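SeviL (Septifer virgatus, PDB 6LF2) binds the saccharides of the glycolipids asialo-GM1 and GM1b, acting as an R-type lectin with a trefoil fold. Local coordinates at the interface of chains A and B. Sequence-based numbering; all coordinates share one arbitrary frame. Chains: chain A/B, SeviL.

Contact 1: the interface of chains A and B. Residues chain A 131-132; chain B 93-94, 127.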
ATOM      1  N   ALA A 131       6.523  -3.773   4.514  1.00  9.99           N
ATOM      2  CA  ALA A 131       6.934  -2.396   4.790  1.00 12.28           C
ATOM      3  C   ALA A 131       8.298  -2.090   4.193  1.00 17.35           C
ATOM      4  O   ALA A 131       8.531  -0.980   3.706  1.00 15.40           O
ATOM      5  CB  ALA A 131       6.947  -2.130   6.293  1.00 14.61           C
ATOM      6  N   TYR A 132       9.209  -3.052   4.246  1.00 17.63           N
ATOM      7  CA  TYR A 132      10.549  -2.892   3.708  1.00 22.95           C
ATOM      8  C   TYR A 132      11.245  -4.235   3.767  1.00 36.75           C
ATOM      9  O   TYR A 132      12.149  -4.518   2.980  1.00 43.95           O
ATOM     10  CB  TYR A 132      11.342  -1.832   4.478  1.00 21.82           C
ATOM     11  CG  TYR A 132      11.255  -1.927   5.986  1.00 23.46           C
ATOM     12  CD1 TYR A 132      11.923  -2.926   6.680  1.00 28.54           C
ATOM     13  CD2 TYR A 132      10.534  -0.996   6.717  1.00 25.34           C
ATOM     14  CE1 TYR A 132      11.857  -3.004   8.058  1.00 32.42           C
ATOM     15  CE2 TYR A 132      10.460  -1.065   8.098  1.00 24.79           C
ATOM     16  CZ  TYR A 132      11.121  -2.069   8.763  1.00 25.78           C
ATOM     17  OH  TYR A 132      11.052  -2.140  10.140  1.00 37.47           O
ATOM     18  OXT TYR A 132      10.892  -5.064   4.610  1.00 36.02           O
TER
ATOM     19  N   LYS B  93      13.327   3.343   4.536  1.00 12.84           N
ATOM     20  CA  LYS B  93      13.414   1.990   4.012  1.00 12.09           C
ATOM     21  C   LYS B  93      12.069   1.555   3.441  1.00 10.84           C
ATOM     22  O   LYS B  93      11.012   1.802   4.030  1.00 12.85           O
ATOM     23  CB  LYS B  93      13.866   1.036   5.113  1.00 19.38           C
ATOM     24  CG  LYS B  93      15.320   1.225   5.509  1.00 24.56           C
ATOM     25  CD  LYS B  93      16.244   0.821   4.363  1.00 36.28           C
ATOM     26  CE  LYS B  93      17.722   0.957   4.726  1.00 44.02           C
ATOM     27  NZ  LYS B  93      18.216   2.359   4.597  1.00 37.14           N
ATOM     28  N   GLY B  94      12.118   0.932   2.266  1.00 10.85           N
ATOM     29  CA  GLY B  94      10.926   0.479   1.586  1.00 11.43           C
ATOM     30  C   GLY B  94      10.386   1.439   0.552  1.00  9.74           C
ATOM     31  O   GLY B  94       9.527   1.042  -0.248  1.00 12.51           O
ATOM     32  N   ILE B 127       5.909   3.797  -2.378  1.00  6.98           N
ATOM     33  CA  ILE B 127       6.033   2.392  -2.041  1.00  7.64           C
ATOM     34  C   ILE B 127       5.193   1.617  -3.051  1.00  8.92           C
ATOM     35  O   ILE B 127       4.022   1.942  -3.281  1.00  7.99           O
ATOM     36  CB  ILE B 127       5.614   2.129  -0.580  1.00  8.21           C
ATOM     37  CG1 ILE B 127       5.795   0.648  -0.220  1.00  8.79           C
ATOM     38  CG2 ILE B 127       4.200   2.633  -0.317  1.00  8.38           C
ATOM     39  CD1 ILE B 127       5.869   0.403   1.287  1.00 12.02           C
TER
HETATM   40  O   HOH W   1       8.195   1.330   5.194  1.00 18.89           O
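A:Tyr132 and A:Ala131, the C-terminal residues of one SeviL copy, rest on B:Lys93 and B:Gly94 of the other in a loop-to-loop patch of a two-fold symmetric homodimer interface. The patch helps join the two copies in the deposited assembly. The structure alone does not show that this pair forms in solution. The contact is small, hiding 121 Å² in all, and is made by van der Waals packing and a bridging water. No nitrogen or oxygen of one chain comes within bonding distance of the other chain.

The methylene of A:Tyr132 does most of the side-chain touching. CB of A:Tyr132 lies 3.6 Å from the carbonyl carbon C of B:Lys93. The same CB of A:Tyr132 is 3.7 Å from CA of B:Gly94, so it sits against the peptide that joins these two residues. The tyrosine CG stands between its own backbone N and carbonyl carbon (chi1 46°). With this torsion the ring leads off past the lysine, and its root makes the contact, CG of A:Tyr132 lying 4.0 Å from CB of B:Lys93.

The two side chains cross at about a right angle. The lysine takes part through the base of its chain. Its CG is anti to the carbonyl carbon, beside the backbone N (chi1 -71°), and the bent tail leads away from the ring towards NZ.

On the alanine side, the backbone carbonyl O of A:Ala131 packs 3.5 Å from CA of B:Gly94. The glycine has no side chain to hold the two backbones apart. CD1 of B:Ile127, from strand 126-130, comes to the same carbonyl O as a loose van der Waals neighbour.

Water 1 ties the backbones together. It is 2.8 Å from O of A:Ala131 and also lies in the plane of the A:Tyr132 ring, at its edge. On the chain B side, the water O is 3.1 Å from the backbone O of B:Lys93.

Contact 2: the interface of chains A and B. Residues chain A 37-39; chain B 16-20.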
ATOM      1  N   GLY A  37      -3.864   9.395   5.428  1.00  9.13           N
ATOM      2  CA  GLY A  37      -2.898  10.422   5.123  1.00  6.85           C
ATOM      3  C   GLY A  37      -1.487   9.883   5.054  1.00  8.77           C
ATOM      4  O   GLY A  37      -1.249   8.773   4.568  1.00 10.08           O
ATOM      5  N   LYS A  38      -0.552  10.672   5.571  1.00  7.31           N
ATOM      6  CA  LYS A  38       0.867  10.364   5.488  1.00  7.18           C
ATOM      7  C   LYS A  38       1.185   9.001   6.104  1.00  6.97           C
ATOM      8  O   LYS A  38       0.569   8.582   7.083  1.00  6.85           O
ATOM      9  CB  LYS A  38       1.658  11.475   6.184  1.00  6.96           C
ATOM     10  CG  LYS A  38       3.153  11.316   6.130  1.00  7.82           C
ATOM     11  CD  LYS A  38       3.856  12.638   6.352  1.00 13.71           C
ATOM     12  CE  LYS A  38       5.369  12.439   6.387  1.00 16.55           C
ATOM     13  NZ  LYS A  38       6.070  13.735   6.162  1.00 19.35           N
ATOM     14  N   MET A  39       2.185   8.316   5.533  1.00  6.55           N
ATOM     15  CA  MET A  39       2.584   6.980   5.986  1.00  6.27           C
ATOM     16  C   MET A  39       3.663   7.099   7.062  1.00  8.45           C
ATOM     17  O   MET A  39       4.855   6.925   6.813  1.00 13.58           O
ATOM     18  CB  MET A  39       3.066   6.142   4.806  1.00  7.21           C
ATOM     19  CG  MET A  39       2.042   6.031   3.691  1.00  7.59           C
ATOM     20  SD  MET A  39       2.509   4.864   2.394  1.00  8.28           S
ATOM     21  CE  MET A  39       2.502   3.318   3.312  1.00  9.01           C
TER
ATOM     22  N   ASN B  16       1.939   6.853  -2.391  1.00  7.64           N
ATOM     23  CA  ASN B  16       2.823   7.933  -1.984  1.00  6.21           C
ATOM     24  C   ASN B  16       2.969   7.990  -0.471  1.00  8.02           C
ATOM     25  O   ASN B  16       1.980   7.915   0.261  1.00  9.03           O
ATOM     26  CB  ASN B  16       2.277   9.268  -2.491  1.00 10.79           C
ATOM     27  CG  ASN B  16       3.345  10.337  -2.552  1.00 10.98           C
ATOM     28  OD1 ASN B  16       3.646  10.993  -1.551  1.00 12.56           O
ATOM     29  ND2 ASN B  16       3.942  10.507  -3.728  1.00 10.80           N
ATOM     30  N   ARG B  17       4.211   8.166  -0.010  1.00  7.28           N
ATOM     31  CA  ARG B  17       4.456   8.299   1.426  1.00  5.94           C
ATOM     32  C   ARG B  17       3.782   9.531   2.018  1.00  8.69           C
ATOM     33  O   ARG B  17       3.368   9.514   3.187  1.00  8.84           O
ATOM     34  CB  ARG B  17       5.954   8.368   1.699  1.00  8.99           C
ATOM     35  CG  ARG B  17       6.309   8.324   3.193  1.00  7.21           C
ATOM     36  CD  ARG B  17       7.806   8.179   3.343  1.00  9.59           C
ATOM     37  NE  ARG B  17       8.226   8.191   4.743  1.00 13.11           N
ATOM     38  CZ  ARG B  17       8.393   9.298   5.458  1.00 14.71           C
ATOM     39  NH1 ARG B  17       8.165  10.484   4.908  1.00 16.01           N
ATOM     40  NH2 ARG B  17       8.786   9.219   6.722  1.00 20.32           N
ATOM     41  N   GLU B  18       3.698  10.629   1.258  1.00  8.62           N
ATOM     42  CA  GLU B  18       3.335  11.897   1.876  1.00  8.20           C
ATOM     43  C   GLU B  18       1.839  12.032   2.141  1.00  8.71           C
ATOM     44  O   GLU B  18       1.454  12.676   3.124  1.00 11.20           O
ATOM     45  CB  GLU B  18       3.849  13.049   1.004  1.00 11.19           C
ATOM     46  CG  GLU B  18       3.669  14.429   1.605  1.00 19.19           C
ATOM     47  CD  GLU B  18       4.596  14.706   2.782  1.00 21.98           C
ATOM     48  OE1 GLU B  18       5.472  13.871   3.092  1.00 16.96           O
ATOM     49  OE2 GLU B  18       4.444  15.778   3.404  1.00 24.17           O
ATOM     50  N   ASN B  19       0.979  11.428   1.306  1.00  9.22           N
ATOM     51  CA  ASN B  19      -0.459  11.510   1.500  1.00  9.64           C
ATOM     52  C   ASN B  19      -1.180  10.166   1.446  1.00 10.53           C
ATOM     53  O   ASN B  19      -2.414  10.145   1.536  1.00 11.35           O
ATOM     54  CB  ASN B  19      -1.080  12.453   0.457  1.00 10.43           C
ATOM     55  CG  ASN B  19      -0.942  11.935  -0.966  1.00 10.99           C
ATOM     56  OD1 ASN B  19      -0.371  10.872  -1.208  1.00 12.14           O
ATOM     57  ND2 ASN B  19      -1.473  12.693  -1.917  1.00 13.40           N
ATOM     58  N   GLY B  20      -0.461   9.055   1.323  1.00  8.98           N
ATOM     59  CA  GLY B  20      -1.080   7.748   1.198  1.00  8.34           C
ATOM     60  C   GLY B  20      -1.864   7.528  -0.075  1.00 11.91           C
ATOM     61  O   GLY B  20      -2.590   6.531  -0.172  1.00  9.89           O
TER
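B:Glu18 offers OE1 of its carboxylate to the ammonium group of A:Lys38. NZ approaches on the syn side, but 30° out of the carboxylate plane. The guanidinium of B:Arg17 has CE of A:Lys38 off one face, towards its NH1 corner. This loop-to-loop patch of the dimer interface combines a salt bridge with a backbone hydrogen bond.

A:Lys38 reaches over chain B with an extended chain, its CG anti to the backbone N (chi1 -178°). CB and CG pass over the backbone carbonyls of B:Arg17 and B:Glu18, with CB of A:Lys38 3.3 Å from O of B:Glu18. At the tip, NZ of A:Lys38 forms a salt bridge and hydrogen bond with OE1 of B:Glu18 at 3.1 Å. NH1 of B:Arg17 is 4.1 Å from NZ of A:Lys38. The carboxylate may partly offset the repulsion between these like charges.

The backbones are joined where N of A:Met39 donates to O of B:Arg17 at 2.9 Å. This bond is nearly straight, 172° at the hydrogen. The methionine side chain lies alongside the arginine backbone, CG of A:Met39 being 4.0 Å from CA of B:Arg17.

B:Asn16, at the end of strand 6-16, braces the turn that carries B:Glu18. The side-chain OD1 of B:Asn16 accepts a hydrogen bond from the backbone N of B:Glu18 at 2.8 Å.

Contact 1 and contact 2 belong to the same two-fold interface, with their C-alpha centres about 13 Å apart. They share no residues. Contact 1 joins the C-terminal end of chain A to the loop before strand 96-100 of chain B and, marginally, to strand 126-130. Contact 2 uses the loop after strand 31-35 of chain A and the turn after strand 6-16 of chain B. Each has a twin with the chains exchanged. In sequence, the chain A segment of contact 2 lies between A:Phe35 and A:Tyr40 of the glycan pocket, so dimer contacts might influence sugar binding. Together they probably help orient the two lectin domains.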